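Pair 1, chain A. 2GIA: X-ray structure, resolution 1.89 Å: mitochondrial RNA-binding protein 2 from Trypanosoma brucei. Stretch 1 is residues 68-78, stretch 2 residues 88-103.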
# COMPACT_ATOMS: atom_id res chain seq x y z
N ASP A 68 -8.15 15.84 12.28
CA ASP A 68 -9.12 15.37 13.27
C ASP A 68 -10.18 14.42 12.74
O ASP A 68 -11.37 14.63 13.02
CB ASP A 68 -9.87 16.56 13.90
CG ASP A 68 -8.95 17.51 14.62
OD1 ASP A 68 -8.14 17.03 15.45
OD2 ASP A 68 -9.04 18.73 14.37
N THR A 69 -9.76 13.40 12.00
CA THR A 69 -10.67 12.39 11.41
C THR A 69 -11.54 12.90 10.24
O THR A 69 -12.38 12.14 9.69
CB THR A 69 -11.60 11.71 12.47
OG1 THR A 69 -12.78 12.49 12.68
CG2 THR A 69 -10.85 11.50 13.80
N PHE A 70 -11.38 14.15 9.86
CA PHE A 70 -12.14 14.67 8.73
C PHE A 70 -11.26 14.86 7.50
O PHE A 70 -10.08 15.20 7.64
CB PHE A 70 -12.68 16.08 9.02
CG PHE A 70 -13.70 16.14 10.13
CD1 PHE A 70 -15.05 16.08 9.84
CD2 PHE A 70 -13.29 16.28 11.45
CE1 PHE A 70 -16.01 16.16 10.86
CE2 PHE A 70 -14.24 16.35 12.50
CZ PHE A 70 -15.60 16.29 12.19
N VAL A 71 -11.84 14.70 6.32
CA VAL A 71 -11.15 15.06 5.10
C VAL A 71 -11.71 16.48 4.89
O VAL A 71 -12.92 16.69 4.85
CB VAL A 71 -11.53 14.19 3.89
CG1 VAL A 71 -11.02 14.85 2.56
CG2 VAL A 71 -10.84 12.81 4.03
N VAL A 72 -10.82 17.45 4.77
CA VAL A 72 -11.23 18.83 4.55
C VAL A 72 -10.90 19.31 3.14
O VAL A 72 -9.79 19.13 2.63
CB VAL A 72 -10.52 19.73 5.57
CG1 VAL A 72 -11.13 21.15 5.53
CG2 VAL A 72 -10.60 19.12 6.95
N LEU A 73 -11.87 19.94 2.49
CA LEU A 73 -11.63 20.47 1.17
C LEU A 73 -11.59 22.00 1.33
O LEU A 73 -12.60 22.62 1.68
CB LEU A 73 -12.77 20.07 0.22
CG LEU A 73 -13.21 18.60 0.27
CD1 LEU A 73 -14.32 18.30 -0.73
CD2 LEU A 73 -11.97 17.73 -0.05
N ASP A 74 -10.41 22.61 1.13
CA ASP A 74 -10.27 24.08 1.24
C ASP A 74 -10.20 24.69 -0.15
O ASP A 74 -9.18 24.56 -0.86
CB ASP A 74 -9.01 24.47 2.01
CG ASP A 74 -9.17 24.36 3.52
OD1 ASP A 74 -10.27 24.12 4.01
OD2 ASP A 74 -8.16 24.52 4.23
N TYR A 75 -11.28 25.34 -0.58
CA TYR A 75 -11.29 25.96 -1.90
C TYR A 75 -10.84 27.43 -1.87
O TYR A 75 -11.32 28.23 -1.05
CB TYR A 75 -12.68 25.86 -2.50
CG TYR A 75 -12.76 26.45 -3.87
CD1 TYR A 75 -13.07 27.80 -4.05
CD2 TYR A 75 -12.51 25.66 -5.01
CE1 TYR A 75 -13.12 28.36 -5.32
CE2 TYR A 75 -12.57 26.21 -6.28
CZ TYR A 75 -12.88 27.56 -6.43
OH TYR A 75 -12.93 28.12 -7.69
N HIS A 76 -9.91 27.77 -2.77
CA HIS A 76 -9.34 29.11 -2.89
C HIS A 76 -9.47 29.67 -4.31
O HIS A 76 -9.42 28.92 -5.29
CB HIS A 76 -7.84 29.10 -2.61
CG HIS A 76 -7.45 28.39 -1.36
ND1 HIS A 76 -6.85 29.03 -0.30
CD2 HIS A 76 -7.53 27.08 -1.01
CE1 HIS A 76 -6.57 28.15 0.64
NE2 HIS A 76 -6.97 26.96 0.24
N ARG A 77 -9.61 31.00 -4.41
CA ARG A 77 -9.65 31.68 -5.71
C ARG A 77 -8.26 32.27 -5.88
O ARG A 77 -7.61 32.60 -4.89
CB ARG A 77 -10.68 32.81 -5.70
CG ARG A 77 -10.32 33.90 -4.71
CD ARG A 77 -11.51 34.82 -4.43
NE ARG A 77 -11.21 35.70 -3.30
CZ ARG A 77 -12.11 36.10 -2.41
NH1 ARG A 77 -13.38 35.70 -2.52
NH2 ARG A 77 -11.73 36.86 -1.39
N GLN A 78 -7.78 32.38 -7.12
CA GLN A 78 -6.45 32.95 -7.35
C GLN A 78 -6.54 34.42 -6.94
O GLN A 78 -7.50 35.08 -7.30
CB GLN A 78 -6.08 32.83 -8.83
CG GLN A 78 -4.64 33.28 -9.15
CD GLN A 78 -4.16 32.74 -10.48
OE1 GLN A 78 -4.88 32.02 -11.17
NE2 GLN A 78 -2.93 33.08 -10.85
N LYS A 88 -0.75 34.21 -3.48
CA LYS A 88 -1.43 33.96 -4.74
C LYS A 88 -2.86 33.43 -4.60
O LYS A 88 -3.62 33.44 -5.57
CB LYS A 88 -0.61 33.01 -5.62
CG LYS A 88 0.51 33.70 -6.39
CD LYS A 88 1.49 34.37 -5.45
CE LYS A 88 2.62 35.04 -6.19
NZ LYS A 88 3.66 35.48 -5.23
N ALA A 89 -3.24 32.96 -3.42
CA ALA A 89 -4.58 32.45 -3.25
C ALA A 89 -5.24 32.91 -1.95
O ALA A 89 -4.56 33.23 -0.97
CB ALA A 89 -4.57 30.91 -3.33
N GLU A 90 -6.57 32.95 -1.95
CA GLU A 90 -7.35 33.36 -0.80
C GLU A 90 -8.46 32.33 -0.63
O GLU A 90 -9.23 32.09 -1.55
CB GLU A 90 -7.95 34.75 -1.03
CG GLU A 90 -7.68 35.73 0.12
CD GLU A 90 -8.03 35.15 1.49
OE1 GLU A 90 -9.24 35.01 1.79
OE2 GLU A 90 -7.09 34.83 2.26
N ARG A 91 -8.55 31.74 0.56
CA ARG A 91 -9.54 30.71 0.86
C ARG A 91 -10.95 31.30 0.88
O ARG A 91 -11.26 32.19 1.66
CB ARG A 91 -9.20 30.06 2.19
CG ARG A 91 -10.08 28.91 2.66
CD ARG A 91 -9.40 28.31 3.88
NE ARG A 91 -10.31 27.77 4.88
CZ ARG A 91 -11.16 28.50 5.59
NH1 ARG A 91 -11.24 29.81 5.42
NH2 ARG A 91 -11.94 27.91 6.49
N VAL A 92 -11.79 30.77 0.02
CA VAL A 92 -13.16 31.23 -0.11
C VAL A 92 -14.13 30.40 0.69
O VAL A 92 -15.07 30.92 1.32
CB VAL A 92 -13.60 31.20 -1.59
CG1 VAL A 92 -15.09 31.43 -1.70
CG2 VAL A 92 -12.85 32.25 -2.38
N VAL A 93 -13.90 29.09 0.70
CA VAL A 93 -14.80 28.20 1.42
C VAL A 93 -14.12 26.89 1.81
O VAL A 93 -13.21 26.42 1.12
CB VAL A 93 -16.06 27.91 0.56
CG1 VAL A 93 -15.68 27.21 -0.73
CG2 VAL A 93 -17.05 27.11 1.37
N SER A 94 -14.55 26.32 2.94
CA SER A 94 -13.97 25.08 3.45
C SER A 94 -15.09 24.08 3.80
O SER A 94 -16.02 24.39 4.55
CB SER A 94 -13.10 25.44 4.66
OG SER A 94 -12.67 24.32 5.41
N VAL A 95 -15.01 22.89 3.20
CA VAL A 95 -16.00 21.82 3.40
C VAL A 95 -15.36 20.71 4.25
O VAL A 95 -14.27 20.21 3.93
CB VAL A 95 -16.42 21.19 2.07
CG1 VAL A 95 -17.39 20.02 2.31
CG2 VAL A 95 -17.02 22.24 1.16
N MET A 96 -16.03 20.30 5.31
CA MET A 96 -15.46 19.25 6.12
C MET A 96 -16.28 18.02 5.95
O MET A 96 -17.47 18.02 6.22
CB MET A 96 -15.41 19.66 7.57
CG MET A 96 -14.60 20.91 7.80
SD MET A 96 -14.02 20.93 9.51
CE MET A 96 -15.56 20.60 10.43
N LEU A 97 -15.64 16.96 5.47
CA LEU A 97 -16.30 15.70 5.23
C LEU A 97 -15.98 14.72 6.35
O LEU A 97 -14.82 14.39 6.58
CB LEU A 97 -15.80 15.08 3.92
CG LEU A 97 -15.77 15.89 2.61
CD1 LEU A 97 -15.02 15.09 1.56
CD2 LEU A 97 -17.18 16.19 2.14
N PRO A 98 -17.01 14.23 7.04
CA PRO A 98 -16.87 13.27 8.14
C PRO A 98 -16.31 11.98 7.55
O PRO A 98 -16.47 11.70 6.35
CB PRO A 98 -18.31 13.06 8.61
CG PRO A 98 -19.04 14.26 8.13
CD PRO A 98 -18.43 14.56 6.79
N ALA A 99 -15.71 11.18 8.41
CA ALA A 99 -15.08 9.93 8.04
C ALA A 99 -15.94 8.99 7.22
O ALA A 99 -15.43 8.25 6.39
CB ALA A 99 -14.57 9.21 9.27
N VAL A 100 -17.25 9.01 7.44
CA VAL A 100 -18.12 8.11 6.69
C VAL A 100 -18.08 8.34 5.18
O VAL A 100 -18.36 7.42 4.41
CB VAL A 100 -19.59 8.21 7.19
CG1 VAL A 100 -20.13 9.61 6.93
CG2 VAL A 100 -20.45 7.17 6.48
N TYR A 101 -17.75 9.55 4.73
CA TYR A 101 -17.69 9.80 3.29
C TYR A 101 -16.44 9.23 2.60
O TYR A 101 -16.39 9.14 1.39
CB TYR A 101 -17.70 11.30 3.01
CG TYR A 101 -19.06 11.93 3.06
CD1 TYR A 101 -20.04 11.58 2.13
CD2 TYR A 101 -19.40 12.82 4.09
CE1 TYR A 101 -21.34 12.09 2.20
CE2 TYR A 101 -20.72 13.35 4.17
CZ TYR A 101 -21.67 12.97 3.22
OH TYR A 101 -22.97 13.45 3.29
N THR A 102 -15.42 8.83 3.35
CA THR A 102 -14.20 8.37 2.67
C THR A 102 -14.45 7.21 1.73
O THR A 102 -14.07 7.26 0.53
CB THR A 102 -13.13 8.01 3.69
OG1 THR A 102 -12.95 9.15 4.54
CG2 THR A 102 -11.76 7.68 2.97
N ALA A 103 -15.08 6.17 2.25
CA ALA A 103 -15.36 5.01 1.44
C ALA A 103 -16.31 5.34 0.28
O ALA A 103 -16.23 4.68 -0.76
CB ALA A 103 -15.95 3.88 2.33
O HOH W 1 -15.17 12.15 11.28

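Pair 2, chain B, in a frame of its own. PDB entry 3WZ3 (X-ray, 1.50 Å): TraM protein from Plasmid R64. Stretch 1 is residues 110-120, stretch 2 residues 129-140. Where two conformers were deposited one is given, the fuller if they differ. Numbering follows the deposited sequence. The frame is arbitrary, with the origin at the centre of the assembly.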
# COMPACT_ATOMS: atom_id res chain seq x y z
N GLN B 110 -10.98 10.29 4.39
CA GLN B 110 -9.93 11.01 3.69
C GLN B 110 -9.68 10.38 2.32
O GLN B 110 -9.75 9.15 2.16
CB GLN B 110 -8.62 10.98 4.47
CG GLN B 110 -8.63 11.67 5.81
CD GLN B 110 -7.22 11.70 6.38
OE1 GLN B 110 -6.63 12.77 6.52
NE2 GLN B 110 -6.67 10.52 6.67
N SER B 111 -9.38 11.23 1.35
CA SER B 111 -9.19 10.82 -0.03
C SER B 111 -7.76 11.10 -0.46
O SER B 111 -7.24 12.18 -0.19
CB SER B 111 -10.16 11.62 -0.90
OG SER B 111 -10.06 11.27 -2.27
N PHE B 112 -7.14 10.15 -1.17
CA PHE B 112 -5.75 10.25 -1.59
C PHE B 112 -5.58 9.68 -2.99
O PHE B 112 -6.44 8.94 -3.49
CB PHE B 112 -4.83 9.43 -0.66
CG PHE B 112 -4.92 9.79 0.80
CD1 PHE B 112 -4.12 10.79 1.33
CD2 PHE B 112 -5.80 9.13 1.64
CE1 PHE B 112 -4.21 11.13 2.69
CE2 PHE B 112 -5.89 9.46 2.98
CZ PHE B 112 -5.09 10.46 3.50
N VAL B 113 -4.46 10.02 -3.62
CA VAL B 113 -3.97 9.24 -4.74
C VAL B 113 -2.63 8.67 -4.30
O VAL B 113 -1.71 9.41 -3.97
CB VAL B 113 -3.79 10.09 -6.03
CG1 VAL B 113 -3.19 9.24 -7.13
CG2 VAL B 113 -5.15 10.63 -6.49
N PHE B 114 -2.52 7.34 -4.28
CA PHE B 114 -1.25 6.71 -3.97
C PHE B 114 -0.43 6.38 -5.20
O PHE B 114 -0.94 5.80 -6.16
CB PHE B 114 -1.47 5.41 -3.20
CG PHE B 114 -1.63 5.61 -1.73
CD1 PHE B 114 -2.79 6.14 -1.21
CD2 PHE B 114 -0.60 5.28 -0.87
CE1 PHE B 114 -2.94 6.32 0.16
CE2 PHE B 114 -0.73 5.46 0.51
CZ PHE B 114 -1.90 5.99 1.02
N GLU B 115 0.84 6.75 -5.17
CA GLU B 115 1.78 6.34 -6.22
C GLU B 115 2.61 5.19 -5.68
O GLU B 115 3.15 5.27 -4.57
CB GLU B 115 2.67 7.50 -6.65
CG GLU B 115 3.63 7.10 -7.76
CD GLU B 115 4.51 8.24 -8.14
OE1 GLU B 115 5.75 8.05 -8.19
OE2 GLU B 115 3.97 9.34 -8.37
N ILE B 116 2.69 4.12 -6.46
CA ILE B 116 3.36 2.89 -6.10
C ILE B 116 4.33 2.53 -7.23
O ILE B 116 3.91 2.45 -8.39
CB ILE B 116 2.29 1.75 -6.01
CG1 ILE B 116 1.23 2.12 -4.97
CG2 ILE B 116 2.93 0.41 -5.72
CD1 ILE B 116 1.80 2.22 -3.64
N THR B 117 5.61 2.34 -6.93
CA THR B 117 6.53 1.78 -7.90
C THR B 117 6.85 0.35 -7.50
O THR B 117 7.30 0.08 -6.37
CB THR B 117 7.81 2.58 -8.07
OG1 THR B 117 7.51 3.87 -8.61
CG2 THR B 117 8.73 1.88 -9.07
N ILE B 118 6.57 -0.57 -8.42
CA ILE B 118 6.78 -2.00 -8.23
C ILE B 118 7.98 -2.40 -9.06
O ILE B 118 8.08 -2.02 -10.24
CB ILE B 118 5.54 -2.77 -8.70
CG1 ILE B 118 4.36 -2.43 -7.81
CG2 ILE B 118 5.82 -4.29 -8.67
CD1 ILE B 118 3.02 -2.89 -8.36
N GLN B 119 8.91 -3.13 -8.47
CA GLN B 119 10.05 -3.65 -9.23
C GLN B 119 10.03 -5.17 -9.25
O GLN B 119 9.50 -5.82 -8.35
CB GLN B 119 11.38 -3.16 -8.64
CG GLN B 119 11.68 -3.69 -7.24
CD GLN B 119 12.91 -3.04 -6.62
OE1 GLN B 119 13.55 -2.17 -7.23
NE2 GLN B 119 13.27 -3.46 -5.42
N ARG B 120 10.64 -5.74 -10.28
CA ARG B 120 10.82 -7.18 -10.37
C ARG B 120 11.81 -7.67 -9.31
O ARG B 120 12.74 -6.95 -8.93
CB ARG B 120 11.36 -7.55 -11.76
CG ARG B 120 10.32 -7.54 -12.88
CD ARG B 120 9.16 -8.55 -12.66
NE ARG B 120 9.69 -9.81 -12.10
CZ ARG B 120 10.32 -10.74 -12.81
NH1 ARG B 120 10.46 -10.62 -14.13
NH2 ARG B 120 10.79 -11.80 -12.18
N GLY B 129 7.60 -12.61 -7.61
CA GLY B 129 8.50 -11.91 -8.51
C GLY B 129 8.40 -10.40 -8.49
O GLY B 129 8.92 -9.74 -9.40
N MSE B 130 7.75 -9.84 -7.47
CA MSE B 130 7.56 -8.39 -7.42
C MSE B 130 7.62 -7.88 -5.99
O MSE B 130 7.33 -8.61 -5.04
CB MSE B 130 6.20 -8.03 -8.00
CG MSE B 130 6.13 -8.20 -9.51
SE MSE B 130 4.38 -7.74 -10.28
CE MSE B 130 3.43 -9.36 -9.79
N GLU B 131 7.93 -6.59 -5.85
CA GLU B 131 7.79 -5.91 -4.57
C GLU B 131 7.67 -4.41 -4.80
O GLU B 131 8.18 -3.87 -5.80
CB GLU B 131 8.98 -6.21 -3.65
CG GLU B 131 10.25 -5.55 -4.07
CD GLU B 131 11.48 -6.05 -3.34
OE1 GLU B 131 11.34 -6.89 -2.41
OE2 GLU B 131 12.60 -5.59 -3.67
N ILE B 132 6.98 -3.73 -3.90
CA ILE B 132 6.85 -2.29 -3.96
C ILE B 132 8.10 -1.63 -3.40
O ILE B 132 8.43 -1.79 -2.21
CB ILE B 132 5.63 -1.85 -3.14
CG1 ILE B 132 4.35 -2.41 -3.78
CG2 ILE B 132 5.60 -0.33 -3.02
CD1 ILE B 132 3.10 -2.26 -2.90
N ARG B 133 8.80 -0.86 -4.23
CA ARG B 133 10.02 -0.19 -3.78
C ARG B 133 9.81 1.25 -3.37
O ARG B 133 10.70 1.84 -2.74
CB ARG B 133 11.13 -0.26 -4.81
CG ARG B 133 10.76 0.39 -6.12
CD ARG B 133 11.97 0.53 -7.05
NE ARG B 133 12.84 1.62 -6.66
CZ ARG B 133 14.11 1.47 -6.29
NH1 ARG B 133 14.65 0.26 -6.26
NH2 ARG B 133 14.83 2.53 -5.94
N GLN B 134 8.65 1.82 -3.70
CA GLN B 134 8.33 3.19 -3.31
C GLN B 134 6.83 3.36 -3.21
O GLN B 134 6.11 2.88 -4.08
CB GLN B 134 8.90 4.21 -4.29
CG GLN B 134 8.78 5.65 -3.76
CD GLN B 134 9.53 6.65 -4.60
OE1 GLN B 134 10.36 7.42 -4.09
NE2 GLN B 134 9.24 6.67 -5.88
N MSE B 135 6.38 4.01 -2.14
CA MSE B 135 4.96 4.32 -1.92
C MSE B 135 4.87 5.77 -1.48
O MSE B 135 5.55 6.19 -0.53
CB MSE B 135 4.36 3.44 -0.82
CG MSE B 135 2.94 3.81 -0.49
SE MSE B 135 2.06 2.52 0.72
CE MSE B 135 1.40 1.22 -0.55
N ILE B 136 4.06 6.54 -2.20
CA ILE B 136 3.91 7.97 -1.92
C ILE B 136 2.43 8.30 -1.88
O ILE B 136 1.71 8.04 -2.85
CB ILE B 136 4.52 8.84 -3.01
CG1 ILE B 136 6.02 8.57 -3.15
CG2 ILE B 136 4.26 10.32 -2.72
CD1 ILE B 136 6.63 9.12 -4.42
N SER B 137 1.97 8.84 -0.77
CA SER B 137 0.59 9.26 -0.62
C SER B 137 0.47 10.73 -0.99
O SER B 137 1.25 11.57 -0.53
CB SER B 137 0.14 9.07 0.84
OG SER B 137 -1.21 9.52 1.03
N ARG B 138 -0.51 11.05 -1.82
CA ARG B 138 -0.81 12.45 -2.06
C ARG B 138 -2.26 12.75 -1.81
O ARG B 138 -3.13 11.97 -2.18
CB ARG B 138 -0.43 12.84 -3.47
CG ARG B 138 1.05 12.79 -3.68
CD ARG B 138 1.34 12.81 -5.14
NE ARG B 138 2.78 12.89 -5.37
CZ ARG B 138 3.44 12.07 -6.19
NH1 ARG B 138 2.79 11.13 -6.84
NH2 ARG B 138 4.75 12.21 -6.35
N ASN B 139 -2.51 13.87 -1.14
CA ASN B 139 -3.87 14.30 -0.86
C ASN B 139 -4.65 14.51 -2.14
O ASN B 139 -4.12 15.01 -3.12
CB ASN B 139 -3.86 15.59 -0.05
CG ASN B 139 -3.23 15.40 1.31
OD1 ASN B 139 -3.20 14.29 1.84
ND2 ASN B 139 -2.73 16.49 1.88
N ALA B 140 -5.92 14.10 -2.12
CA ALA B 140 -6.78 14.24 -3.29
C ALA B 140 -8.01 15.08 -2.94
O ALA B 140 -8.17 15.50 -1.79
CB ALA B 140 -7.20 12.87 -3.80
O HOH W 2 -6.65 13.79 2.04
O HOH W 3 6.93 5.87 -7.06
O HOH W 4 7.11 10.86 -7.67

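Pair 1 and pair 2 are each two antiparallel strands that twist across one another, the angle between their N-to-C directions being 136° in pair 1 and 138° in pair 2. Fourteen central residues superpose with an RMSD of 0.5 Å, and the match includes a beta bulge, where the register shifts by one residue. In pair 1 the carbonyl of Tyr A75 accepts two hydrogen bonds, from Val A92 N (2.8 Å to Tyr A75 O) and from Val A93 N (3.2 Å to the same oxygen). In pair 2 Thr B117 takes the place of Tyr A75: Arg B133 N lies 2.8 Å from Thr B117 O, while the bond from Gln B134 N to Thr B117 O, at 3.5 Å, is weak. The extra residue, Val A92 or Arg B133, has a negative phi and a psi near or somewhat below zero, which breaks the extended course of the strand and turns its CA-to-CB bond toward the partner strand.

The two proteins use this inward position differently. Val A92 is compact and branched, and its CB meets the edge of the Tyr A75 ring, 4.2 Å from Tyr A75 CD1. Arg B133 is long enough to reach Gln B119 on the partner strand, and its NH1 donates to Gln B119 OE1 at 2.8 Å. The amide of Gln B119 serves both sides of its chemistry, since its NE2 also donates to Glu B131 OE2 at 2.8 Å. At the matching positions, Arg A77 and Glu A90 have opposite charges, but Arg A77 NH2 and Glu A90 OE1 are 4.4 Å apart, beyond a salt bridge.

Around Leu A73, pair 1 is apolar. Leu A73 CD1 packs 4.0 Å from Leu A97 CD1, and Val A71 CG1 lies 4.1 Å from that same Leu A97 atom, as suits buried side chains with no polar groups to satisfy. Pair 2 has Glu B115 in place of Leu A73 and Arg B138 in place of Leu A97. Their contact is a salt bridge, with Glu B115 OE2 2.6 Å from Arg B138 NH1, at a site open enough for water: water 3 donates to Glu B115 OE1 at 2.7 Å and accepts from Gln B134 NE2 at 2.7 Å.

The opposite face reverses the pattern. Asp A74 and Ser A94 form a short polar link, Ser A94 OG donating to Asp A74 OD1 at 2.8 Å, and a long salt bridge joins Asp A74 OD1 to Arg A91 NE at 3.8 Å. Their counterparts, Ile B116, Met B135 and Ile B132, are buried and apolar: Ile B116 CD1 touches the CE of selenomethionine Met B135 at 3.3 Å, and Ile B116 CG2 lies 3.7 Å from Ile B132 CG1.

Phe A70 and Phe B112 coincide closely, yet their neighbours differ. Met A96 lays its flexible CE over one face of the Phe A70 ring, whereas the smaller Ser B137 brings OG to 3.2 Å from Phe B112 CD1 and also covers a face of the Phe B114 ring.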